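Local coordinates for NAD-dependent epimerase/dehydratase domain-containing protein (Ruegeria pomeroyi DSS-3, PDB 3IUS) that is of unknown function but, as a member of the NAD-dependent epimerase/dehydratase family, probably binds a nicotinamide dinucleotide on a Rossmann-type fold, at residues E211-P214 / P215-I219; P232-F236 / D237-L241. All blocks are in the same frame, centred on the assembly; numbering follows the deposited sequence.

Contact 1 (E211-P214 / P215-I219); sequences EPVP and PQDVI
Asp217 N donates to Pro214 O over 2.8 Å, with a 150° angle at the hydrogen, and this bond closes the turn where the loop after strand 204-207 enters helix 215-226. The amide reaches the oxygen from above the carbonyl plane, 49° out of it. Two prolines in a row lead in, and the ring nitrogen of Pro215 has no hydrogen to give to Val213 O. Around the bond, two polar side chains meet the Pro214 ring, one at its edge and one over a face. Gln216 has CG between its backbone N and carbonyl carbon (chi1 65°) and bends again at the next bond, which folds the amide back to the CB edge of the ring: OE1 lies 3.4 Å from Pro214 CB, with NE2 also in contact with that carbon. With an alanine in place of Gln216, this CB edge would probably lose its amide cover, and Arg172 and Ile174 of strand 172-174 the side chain that touches them. Asp217 lays its carboxylate over one face of the ring, OD2 lying 3.6 Å from Pro214 CG and about as far from CD. Toward helix 273-282 the packing is apolar. The side chain of Val213, a buried residue whose backbone is bonded to Phe180, crosses that of Val218 at about a right angle. Tyr273 and Leu277 of helix 273-282 touch this side of the turn. Val213 CG1 meets Val218 CG2 at 3.8 Å, while Val213 CG2 lies against the CB methylene of Asp217 and is also near Val218 CG2.

Contact 2 (P232-F236 / D237-L241); sequences PAVDF and DKADL
The Phe236 ring meets both Asp237 N and Leu241 CD1 obliquely; the methyl lies 4.3 Å from Phe236 CD2. The backbone amide is closer, with Asp237 N 3.4 Å from Phe236 CG, because CG stands anti to Phe236 N (chi1 163°) and the ring leaves beside its own carbonyl carbon. A cation-pi contact with Lys175 adds a charged neighbour. This is the exit from strand 233-235, which pairs in parallel with strand 172-174; the chain then winds into a short 3-10 turn. Lys238 N bonds to Asp235 O at 2.7 Å, and Ala239 N follows with a longer, straighter bond to Phe236 O (3.3 Å, 169°). Both amides sit above the plane of the carbonyl they address. Inside the turn, in the conformer described, Val234 CG2 lies 3.7 Å from Ala239 CA, and Ile173 touches both residues. Outside it, three charged side chains gather: Asp237 OD1 lies 3.6 Å from Asp235 CB, and Lys238 CD lies alongside the same methylene. Lys238 NZ makes a long salt bridge to Asp237 OD2 (3.7 Å). Asp235 OD1 and Asp237 OD1 are 4.5 Å apart, and the nearby ammonium probably eases the repulsion between the two carboxylates on this exposed edge.

How the contacts relate
Contacts 1 and 2 follow one another along the chain: contact 1 covers a loop and the first residues of helix 215-226, and contact 2 takes in the next strand, 233-235, and the turn beyond it. Their centres are 16 Å apart and their nearest atoms about 6 Å apart, without touching. Strand 172-174 connects the two, since its Arg172 and Ile174 touch Gln216 of contact 1 and also Ala233 of contact 2. The contact centres lie about 18 and 27 Å from the centre of the chain, on the same side, beyond the large parallel sheet of the presumed Rossmann fold. No ligand or active-site residue is identified near either. One turn opens a helix, while the other ends a peripheral strand.

Contact 1 (E211-P214 / P215-I219)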
loop_
_atom_site.group_PDB
_atom_site.type_symbol
_atom_site.label_atom_id
_atom_site.label_comp_id
_atom_site.label_asym_id
_atom_site.label_seq_id
_atom_site.Cartn_x
_atom_site.Cartn_y
_atom_site.Cartn_z
ATOM N N GLU A 211 -6.494 -2.570 -14.206
ATOM C CA GLU A 211 -7.296 -1.565 -14.888
ATOM C C GLU A 211 -7.208 -0.168 -14.275
ATOM O O GLU A 211 -7.986 0.181 -13.379
ATOM C CB GLU A 211 -8.752 -2.019 -14.969
ATOM C CG GLU A 211 -9.647 -1.063 -15.728
ATOM C CD GLU A 211 -11.012 -1.650 -16.028
ATOM O OE1 GLU A 211 -11.184 -2.875 -15.881
ATOM O OE2 GLU A 211 -11.913 -0.880 -16.419
ATOM N N PRO A 212 -6.240 0.631 -14.749
ATOM C CA PRO A 212 -6.217 2.052 -14.410
ATOM C C PRO A 212 -7.592 2.623 -14.692
ATOM O O PRO A 212 -8.144 2.363 -15.760
ATOM C CB PRO A 212 -5.206 2.619 -15.395
ATOM C CG PRO A 212 -4.239 1.490 -15.600
ATOM C CD PRO A 212 -5.044 0.222 -15.513
ATOM N N VAL A 213 -8.126 3.379 -13.751
ATOM C CA VAL A 213 -9.516 3.793 -13.855
ATOM C C VAL A 213 -9.706 5.250 -13.461
ATOM O O VAL A 213 -9.119 5.723 -12.495
ATOM C CB VAL A 213 -10.424 2.868 -13.003
ATOM C CG1 VAL A 213 -10.025 2.911 -11.530
ATOM C CG2 VAL A 213 -11.886 3.249 -13.166
ATOM N N PRO A 214 -10.525 5.978 -14.227
ATOM C CA PRO A 214 -10.905 7.333 -13.821
ATOM C C PRO A 214 -11.639 7.265 -12.485
ATOM O O PRO A 214 -12.563 6.463 -12.351
ATOM C CB PRO A 214 -11.865 7.772 -14.931
ATOM C CG PRO A 214 -11.488 6.926 -16.117
ATOM C CD PRO A 214 -11.088 5.602 -15.533
ATOM N N PRO A 215 -11.221 8.080 -11.502
ATOM C CA PRO A 215 -11.785 8.037 -10.151
ATOM C C PRO A 215 -13.302 8.210 -10.182
ATOM O O PRO A 215 -14.008 7.621 -9.369
ATOM C CB PRO A 215 -11.122 9.242 -9.461
ATOM C CG PRO A 215 -10.600 10.096 -10.601
ATOM C CD PRO A 215 -10.153 9.089 -11.597
ATOM N N GLN A 216 -13.786 8.996 -11.134
ATOM C CA GLN A 216 -15.226 9.262 -11.232
ATOM C C GLN A 216 -16.018 8.010 -11.619
ATOM O O GLN A 216 -17.222 7.929 -11.373
ATOM C CB GLN A 216 -15.516 10.411 -12.208
ATOM C CG GLN A 216 -15.162 10.141 -13.670
ATOM C CD GLN A 216 -13.734 10.547 -14.012
ATOM O OE1 GLN A 216 -12.862 10.541 -13.154
ATOM N NE2 GLN A 216 -13.500 10.917 -15.268
ATOM N N ASP A 217 -15.336 7.037 -12.219
ATOM C CA ASP A 217 -15.989 5.803 -12.648
ATOM C C ASP A 217 -16.203 4.868 -11.465
ATOM O O ASP A 217 -17.152 4.090 -11.439
ATOM C CB ASP A 217 -15.160 5.093 -13.722
ATOM C CG ASP A 217 -15.256 5.762 -15.084
ATOM O OD1 ASP A 217 -15.942 6.799 -15.211
ATOM O OD2 ASP A 217 -14.652 5.232 -16.036
ATOM N N VAL A 218 -15.301 4.921 -10.493
ATOM C CA VAL A 218 -15.449 4.076 -9.319
ATOM C C VAL A 218 -16.669 4.522 -8.526
ATOM O O VAL A 218 -17.545 3.718 -8.186
ATOM C CB VAL A 218 -14.202 4.110 -8.446
ATOM C CG1 VAL A 218 -14.387 3.211 -7.233
ATOM C CG2 VAL A 218 -13.003 3.657 -9.257
ATOM N N ILE A 219 -16.710 5.818 -8.245
ATOM C CA ILE A 219 -17.844 6.447 -7.580
ATOM C C ILE A 219 -19.145 6.131 -8.313
ATOM O O ILE A 219 -20.147 5.750 -7.698
ATOM C CB ILE A 219 -17.637 7.969 -7.519
ATOM C CG1 ILE A 219 -16.506 8.311 -6.545
ATOM C CG2 ILE A 219 -18.938 8.687 -7.148
ATOM C CD1 ILE A 219 -16.123 9.777 -6.533
#

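Contact 2 (P232-F236 / D237-L241)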
loop_
_atom_site.group_PDB
_atom_site.type_symbol
_atom_site.label_atom_id
_atom_site.label_comp_id
_atom_site.label_asym_id
_atom_site.label_seq_id
_atom_site.Cartn_x
_atom_site.Cartn_y
_atom_site.Cartn_z
ATOM N N PRO A 232 -23.348 14.137 -8.920
ATOM C CA PRO A 232 -23.036 15.194 -9.892
ATOM C C PRO A 232 -21.538 15.308 -10.151
ATOM O O PRO A 232 -20.732 15.044 -9.256
ATOM C CB PRO A 232 -23.540 16.464 -9.207
ATOM C CG PRO A 232 -23.544 16.146 -7.756
ATOM C CD PRO A 232 -23.820 14.678 -7.633
ATOM N N ALA A 233 -21.176 15.705 -11.366
ATOM C CA ALA A 233 -19.777 15.888 -11.722
ATOM C C ALA A 233 -19.397 17.369 -11.728
ATOM O O ALA A 233 -20.226 18.241 -11.994
ATOM C CB ALA A 233 -19.483 15.255 -13.075
ATOM N N VAL A 234 -18.141 17.642 -11.405
ATOM C CA VAL A 234 -17.605 18.995 -11.452
ATOM C C VAL A 234 -16.246 18.968 -12.132
ATOM O O VAL A 234 -15.428 18.083 -11.853
ATOM C CB VAL A 234 -17.465 19.596 -10.041
ATOM C CG1 VAL A 234 -16.854 18.579 -9.087
ATOM C CG2 VAL A 234 -16.634 20.869 -10.082
ATOM N N ASP A 235 -16.009 19.925 -13.027
ATOM C CA ASP A 235 -14.739 19.986 -13.742
ATOM C C ASP A 235 -13.599 20.276 -12.779
ATOM O O ASP A 235 -13.704 21.133 -11.906
ATOM C CB ASP A 235 -14.775 21.047 -14.846
ATOM C CG ASP A 235 -15.482 20.565 -16.102
ATOM O OD1 ASP A 235 -15.790 21.413 -16.965
ATOM O OD2 ASP A 235 -15.720 19.342 -16.234
ATOM N N PHE A 236 -12.504 19.545 -12.947
ATOM C CA PHE A 236 -11.335 19.697 -12.098
ATOM C C PHE A 236 -10.935 21.160 -11.885
ATOM O O PHE A 236 -10.693 21.585 -10.757
ATOM C CB PHE A 236 -10.172 18.896 -12.688
ATOM C CG PHE A 236 -8.834 19.280 -12.146
ATOM C CD1 PHE A 236 -7.973 20.063 -12.894
ATOM C CD2 PHE A 236 -8.434 18.861 -10.889
ATOM C CE1 PHE A 236 -6.734 20.419 -12.405
ATOM C CE2 PHE A 236 -7.194 19.213 -10.391
ATOM C CZ PHE A 236 -6.341 19.995 -11.151
ATOM N N ASP A 237 -10.868 21.926 -12.968
ATOM C CA ASP A 237 -10.444 23.321 -12.884
ATOM C C ASP A 237 -11.543 24.242 -12.331
ATOM O O ASP A 237 -11.408 25.465 -12.354
ATOM C CB ASP A 237 -9.950 23.820 -14.248
ATOM C CG ASP A 237 -11.090 24.190 -15.190
ATOM O OD1 ASP A 237 -12.029 23.379 -15.364
ATOM O OD2 ASP A 237 -11.037 25.298 -15.764
ATOM N N LYS A 238 -12.620 23.649 -11.825
ATOM C CA LYS A 238 -13.711 24.418 -11.231
ATOM C C LYS A 238 -14.094 23.904 -9.846
ATOM O O LYS A 238 -15.029 24.409 -9.230
ATOM C CB LYS A 238 -14.950 24.407 -12.134
ATOM C CG LYS A 238 -15.042 25.564 -13.115
ATOM C CD LYS A 238 -14.572 25.172 -14.506
ATOM C CE LYS A 238 -14.805 26.308 -15.498
ATOM N NZ LYS A 238 -14.514 25.916 -16.905
ATOM N N ALA A 239 -13.369 22.903 -9.357
ATOM C CA ALA A 239 -13.763 22.198 -8.138
ATOM C C ALA A 239 -13.329 22.882 -6.837
ATOM O O ALA A 239 -13.670 22.420 -5.746
ATOM C CB ALA A 239 -13.242 20.759 -8.174
ATOM N N ASP A 240 -12.586 23.980 -6.960
ATOM C CA ASP A 240 -11.968 24.636 -5.807
ATOM C C ASP A 240 -11.461 23.613 -4.795
ATOM O O ASP A 240 -12.074 23.390 -3.751
ATOM C CB ASP A 240 -12.932 25.607 -5.129
ATOM C CG ASP A 240 -12.232 26.511 -4.129
ATOM O OD1 ASP A 240 -12.785 26.728 -3.029
ATOM O OD2 ASP A 240 -11.121 26.994 -4.443
ATOM N N LEU A 241 -10.340 22.984 -5.121
ATOM C CA LEU A 241 -9.759 21.980 -4.248
ATOM C C LEU A 241 -8.638 22.588 -3.425
ATOM O O LEU A 241 -8.002 23.551 -3.846
ATOM C CB LEU A 241 -9.215 20.815 -5.073
ATOM C CG LEU A 241 -10.223 20.027 -5.912
ATOM C CD1 LEU A 241 -9.523 18.923 -6.692
ATOM C CD2 LEU A 241 -11.324 19.452 -5.031
#